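Long-range contact in trans-4-hydroxy-L-proline dehydratase (Clostridioides difficile 70-100-2010, PDB 6VXC), which uses a glycyl radical to dehydrate trans-4-hydroxy-L-proline to (S)-1-pyrroline-5-carboxylate in the anaerobic breakdown of hydroxyproline: residues V182-D194 / P269-Y283. Sequence-based numbering, arbitrary orientation.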
# COMPACT_ATOMS: atom_id res chain seq x y z
N VAL A 182 0.42 5.68 -8.77
CA VAL A 182 -0.98 5.83 -9.15
C VAL A 182 -1.05 6.44 -10.55
O VAL A 182 -0.30 7.35 -10.88
CB VAL A 182 -1.75 6.70 -8.13
CG1 VAL A 182 -3.25 6.92 -8.53
CG2 VAL A 182 -1.68 6.06 -6.74
N CYS A 183 -1.98 5.95 -11.35
CA CYS A 183 -2.14 6.42 -12.71
C CYS A 183 -2.66 7.85 -12.73
O CYS A 183 -3.50 8.24 -11.91
CB CYS A 183 -3.11 5.50 -13.46
SG CYS A 183 -3.11 5.66 -15.24
N GLY A 184 -2.15 8.65 -13.65
CA GLY A 184 -2.68 9.97 -13.94
C GLY A 184 -3.73 9.92 -15.03
O GLY A 184 -4.43 8.92 -15.21
N ASP A 185 -3.81 10.99 -15.82
CA ASP A 185 -4.80 11.08 -16.88
C ASP A 185 -4.21 10.88 -18.27
O ASP A 185 -4.95 10.93 -19.25
CB ASP A 185 -5.53 12.44 -16.84
CG ASP A 185 -4.62 13.61 -17.19
OD1 ASP A 185 -3.40 13.41 -17.32
OD2 ASP A 185 -5.13 14.74 -17.33
N THR A 186 -2.92 10.60 -18.38
CA THR A 186 -2.30 10.52 -19.70
C THR A 186 -2.96 9.45 -20.57
O THR A 186 -3.25 9.70 -21.74
CB THR A 186 -0.81 10.25 -19.55
OG1 THR A 186 -0.21 11.36 -18.88
CG2 THR A 186 -0.17 10.08 -20.93
N ILE A 187 -3.24 8.27 -20.01
CA ILE A 187 -3.79 7.18 -20.81
C ILE A 187 -5.22 7.43 -21.30
O ILE A 187 -5.71 6.65 -22.12
CB ILE A 187 -3.77 5.85 -20.02
CG1 ILE A 187 -4.63 5.95 -18.75
CG2 ILE A 187 -2.35 5.51 -19.66
CD1 ILE A 187 -4.93 4.58 -18.08
N TYR A 188 -5.91 8.46 -20.81
CA TYR A 188 -7.22 8.78 -21.36
C TYR A 188 -7.15 9.83 -22.46
O TYR A 188 -8.14 10.00 -23.19
CB TYR A 188 -8.17 9.27 -20.24
CG TYR A 188 -8.10 8.36 -19.03
CD1 TYR A 188 -8.60 7.07 -19.09
CD2 TYR A 188 -7.49 8.79 -17.86
CE1 TYR A 188 -8.50 6.23 -18.02
CE2 TYR A 188 -7.38 7.95 -16.78
CZ TYR A 188 -7.89 6.67 -16.86
OH TYR A 188 -7.80 5.83 -15.80
N LYS A 189 -6.01 10.49 -22.63
CA LYS A 189 -5.81 11.49 -23.66
C LYS A 189 -4.89 11.02 -24.78
O LYS A 189 -4.91 11.62 -25.86
CB LYS A 189 -5.25 12.79 -23.05
CG LYS A 189 -6.14 13.38 -21.98
CD LYS A 189 -5.55 14.62 -21.30
CE LYS A 189 -4.24 14.34 -20.58
NZ LYS A 189 -3.83 15.49 -19.72
N LYS A 190 -4.12 9.96 -24.56
CA LYS A 190 -3.17 9.45 -25.54
C LYS A 190 -3.18 7.93 -25.51
O LYS A 190 -3.37 7.33 -24.45
CB LYS A 190 -1.73 9.95 -25.29
CG LYS A 190 -1.55 11.43 -25.53
CD LYS A 190 -0.13 11.90 -25.23
CE LYS A 190 0.11 13.30 -25.79
NZ LYS A 190 1.36 13.90 -25.30
N GLY A 191 -2.98 7.32 -26.68
CA GLY A 191 -2.65 5.92 -26.76
C GLY A 191 -1.14 5.75 -26.78
O GLY A 191 -0.39 6.71 -26.76
N PHE A 192 -0.70 4.49 -26.79
CA PHE A 192 0.73 4.23 -26.78
C PHE A 192 1.40 4.49 -28.13
O PHE A 192 2.62 4.70 -28.17
CB PHE A 192 1.00 2.81 -26.28
CG PHE A 192 0.86 2.71 -24.79
CD1 PHE A 192 1.92 3.01 -23.96
CD2 PHE A 192 -0.37 2.37 -24.22
CE1 PHE A 192 1.78 2.95 -22.57
CE2 PHE A 192 -0.51 2.31 -22.83
CZ PHE A 192 0.56 2.60 -22.01
N LEU A 193 0.63 4.51 -29.23
CA LEU A 193 1.19 5.00 -30.48
C LEU A 193 1.47 6.49 -30.40
O LEU A 193 2.47 6.96 -30.95
CB LEU A 193 0.24 4.70 -31.64
CG LEU A 193 0.08 3.24 -31.99
CD1 LEU A 193 -1.01 3.09 -33.02
CD2 LEU A 193 1.41 2.67 -32.51
N ASP A 194 0.59 7.25 -29.73
CA ASP A 194 0.85 8.68 -29.51
C ASP A 194 2.10 8.90 -28.67
O ASP A 194 2.92 9.78 -28.96
CB ASP A 194 -0.33 9.34 -28.81
CG ASP A 194 -1.60 9.35 -29.63
OD1 ASP A 194 -1.52 9.56 -30.87
OD2 ASP A 194 -2.68 9.18 -29.03
N PRO A 269 -4.80 -0.78 -26.25
CA PRO A 269 -4.11 0.45 -25.83
C PRO A 269 -3.37 1.24 -26.90
O PRO A 269 -2.76 2.26 -26.57
CB PRO A 269 -3.12 -0.05 -24.77
CG PRO A 269 -2.94 -1.51 -25.02
CD PRO A 269 -3.99 -1.99 -25.99
N ALA A 270 -3.45 0.81 -28.16
CA ALA A 270 -2.70 1.48 -29.22
C ALA A 270 -3.13 2.93 -29.39
O ALA A 270 -2.30 3.81 -29.60
CB ALA A 270 -2.85 0.72 -30.54
N HIS A 271 -4.44 3.19 -29.29
CA HIS A 271 -5.01 4.52 -29.47
C HIS A 271 -5.69 4.98 -28.19
O HIS A 271 -6.04 4.18 -27.33
CB HIS A 271 -6.03 4.54 -30.61
CG HIS A 271 -5.51 3.99 -31.90
ND1 HIS A 271 -5.69 2.68 -32.27
CD2 HIS A 271 -4.79 4.56 -32.89
CE1 HIS A 271 -5.13 2.47 -33.45
NE2 HIS A 271 -4.57 3.60 -33.84
N LYS A 272 -5.90 6.29 -28.09
CA LYS A 272 -6.57 6.83 -26.92
C LYS A 272 -7.99 6.28 -26.85
O LYS A 272 -8.62 6.01 -27.88
CB LYS A 272 -6.60 8.36 -26.94
CG LYS A 272 -7.62 9.01 -27.86
CD LYS A 272 -7.72 10.52 -27.60
CE LYS A 272 -8.54 11.26 -28.66
NZ LYS A 272 -7.78 11.50 -29.92
N PRO A 273 -8.52 6.06 -25.65
CA PRO A 273 -9.89 5.56 -25.53
C PRO A 273 -10.89 6.59 -26.03
O PRO A 273 -10.71 7.79 -25.84
CB PRO A 273 -10.05 5.31 -24.02
CG PRO A 273 -9.08 6.25 -23.39
CD PRO A 273 -7.89 6.30 -24.33
N GLU A 274 -11.94 6.11 -26.70
CA GLU A 274 -13.00 6.97 -27.19
C GLU A 274 -14.30 6.84 -26.41
O GLU A 274 -15.13 7.75 -26.47
CB GLU A 274 -13.29 6.66 -28.67
CG GLU A 274 -12.10 6.82 -29.60
CD GLU A 274 -11.67 8.26 -29.79
OE1 GLU A 274 -12.47 9.17 -29.45
OE2 GLU A 274 -10.54 8.50 -30.25
N THR A 275 -14.49 5.75 -25.68
CA THR A 275 -15.71 5.48 -24.94
C THR A 275 -15.37 5.11 -23.50
O THR A 275 -14.24 4.75 -23.18
CB THR A 275 -16.52 4.35 -25.59
OG1 THR A 275 -15.82 3.12 -25.40
CG2 THR A 275 -16.70 4.60 -27.12
N TYR A 276 -16.39 5.19 -22.63
CA TYR A 276 -16.26 4.79 -21.23
C TYR A 276 -15.77 3.35 -21.11
O TYR A 276 -14.90 3.05 -20.29
CB TYR A 276 -17.63 4.98 -20.56
CG TYR A 276 -17.84 4.55 -19.13
CD1 TYR A 276 -18.10 3.23 -18.81
CD2 TYR A 276 -17.88 5.49 -18.10
CE1 TYR A 276 -18.35 2.84 -17.53
CE2 TYR A 276 -18.14 5.12 -16.80
CZ TYR A 276 -18.38 3.78 -16.52
OH TYR A 276 -18.64 3.37 -15.25
N HIS A 277 -16.36 2.45 -21.90
CA HIS A 277 -15.90 1.07 -21.95
C HIS A 277 -14.42 1.00 -22.33
O HIS A 277 -13.64 0.29 -21.69
CB HIS A 277 -16.75 0.32 -22.98
CG HIS A 277 -16.60 -1.16 -22.96
ND1 HIS A 277 -15.42 -1.80 -22.65
CD2 HIS A 277 -17.48 -2.14 -23.27
CE1 HIS A 277 -15.58 -3.10 -22.74
NE2 HIS A 277 -16.83 -3.34 -23.12
N GLN A 278 -14.02 1.73 -23.37
CA GLN A 278 -12.63 1.70 -23.80
C GLN A 278 -11.71 2.31 -22.75
O GLN A 278 -10.56 1.87 -22.62
CB GLN A 278 -12.45 2.44 -25.13
CG GLN A 278 -13.03 1.67 -26.29
CD GLN A 278 -13.24 2.51 -27.52
OE1 GLN A 278 -12.71 3.62 -27.64
NE2 GLN A 278 -14.01 1.98 -28.45
N ALA A 279 -12.18 3.33 -22.03
CA ALA A 279 -11.38 3.94 -20.98
C ALA A 279 -11.06 2.94 -19.87
O ALA A 279 -9.94 2.90 -19.36
CB ALA A 279 -12.07 5.18 -20.41
N ILE A 280 -12.04 2.12 -19.50
CA ILE A 280 -11.80 1.12 -18.46
C ILE A 280 -10.86 0.04 -18.96
O ILE A 280 -9.95 -0.39 -18.24
CB ILE A 280 -13.14 0.54 -17.95
CG1 ILE A 280 -13.93 1.60 -17.17
CG2 ILE A 280 -12.90 -0.74 -17.15
CD1 ILE A 280 -15.32 1.17 -16.80
N GLN A 281 -11.05 -0.42 -20.20
CA GLN A 281 -10.16 -1.44 -20.75
C GLN A 281 -8.74 -0.91 -20.92
O GLN A 281 -7.78 -1.64 -20.66
CB GLN A 281 -10.71 -1.97 -22.08
CG GLN A 281 -9.86 -3.07 -22.74
CD GLN A 281 -9.82 -4.38 -21.94
OE1 GLN A 281 -10.79 -5.13 -21.94
NE2 GLN A 281 -8.70 -4.66 -21.29
N MET A 282 -8.59 0.35 -21.33
CA MET A 282 -7.26 0.95 -21.41
C MET A 282 -6.59 0.95 -20.03
O MET A 282 -5.44 0.52 -19.89
CB MET A 282 -7.34 2.38 -21.97
CG MET A 282 -6.06 3.23 -21.83
SD MET A 282 -4.67 2.68 -22.87
CE MET A 282 -4.90 3.76 -24.28
N TYR A 283 -7.31 1.40 -18.99
CA TYR A 283 -6.71 1.38 -17.67
C TYR A 283 -6.27 -0.03 -17.30
O TYR A 283 -5.16 -0.23 -16.80
CB TYR A 283 -7.65 1.92 -16.58
CG TYR A 283 -7.01 1.55 -15.26
CD1 TYR A 283 -5.95 2.30 -14.76
CD2 TYR A 283 -7.34 0.38 -14.61
CE1 TYR A 283 -5.30 1.93 -13.61
CE2 TYR A 283 -6.69 -0.01 -13.46
CZ TYR A 283 -5.67 0.77 -12.98
OH TYR A 283 -5.02 0.39 -11.84
O HOH W 1 -4.76 8.03 -30.21
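Phe192 and Leu193, at the start of helix 192-205, give their backbone N-H groups to the turn that leads into helix 276-293, in a helical outer part of this glycyl radical enzyme, away from its radical site. Phe192 N bonds Pro269 O at 3.0 Å, nearly straight (171°) and in the carbonyl plane; Leu193 N reaches a lone pair of Ala270 O. Two N-H groups of the first helical turn are thus satisfied by the other segment, while Gly191 N, at the N-cap position, turns to Asp194 OD2. A water donates to that same OD2 (2.7 Å) and accepts from Lys272 N, a polar bridge beside the direct bonds.

Close packing begins at Gly191, whose CA lies 3.5 Å from His271 C, backbone against backbone. Among apolar side chains, Pro269 CB touches Phe192 CD2 (3.7 Å), and Leu193 CD1 comes obliquely to the His271 ring. Met282 extends from its helix with CG anti to the backbone N (chi1 168°), then bends, bringing SD 4.2 Å from Phe192 CE2 in an oblique Met-aromatic contact. Farther along, Tyr188 presents its ring edge to Ala279 O; Ile187 CG1 lies over a face of that ring, and His308 stacks with it. Ile187 CD1 ends 3.7 Å from Tyr283 CA.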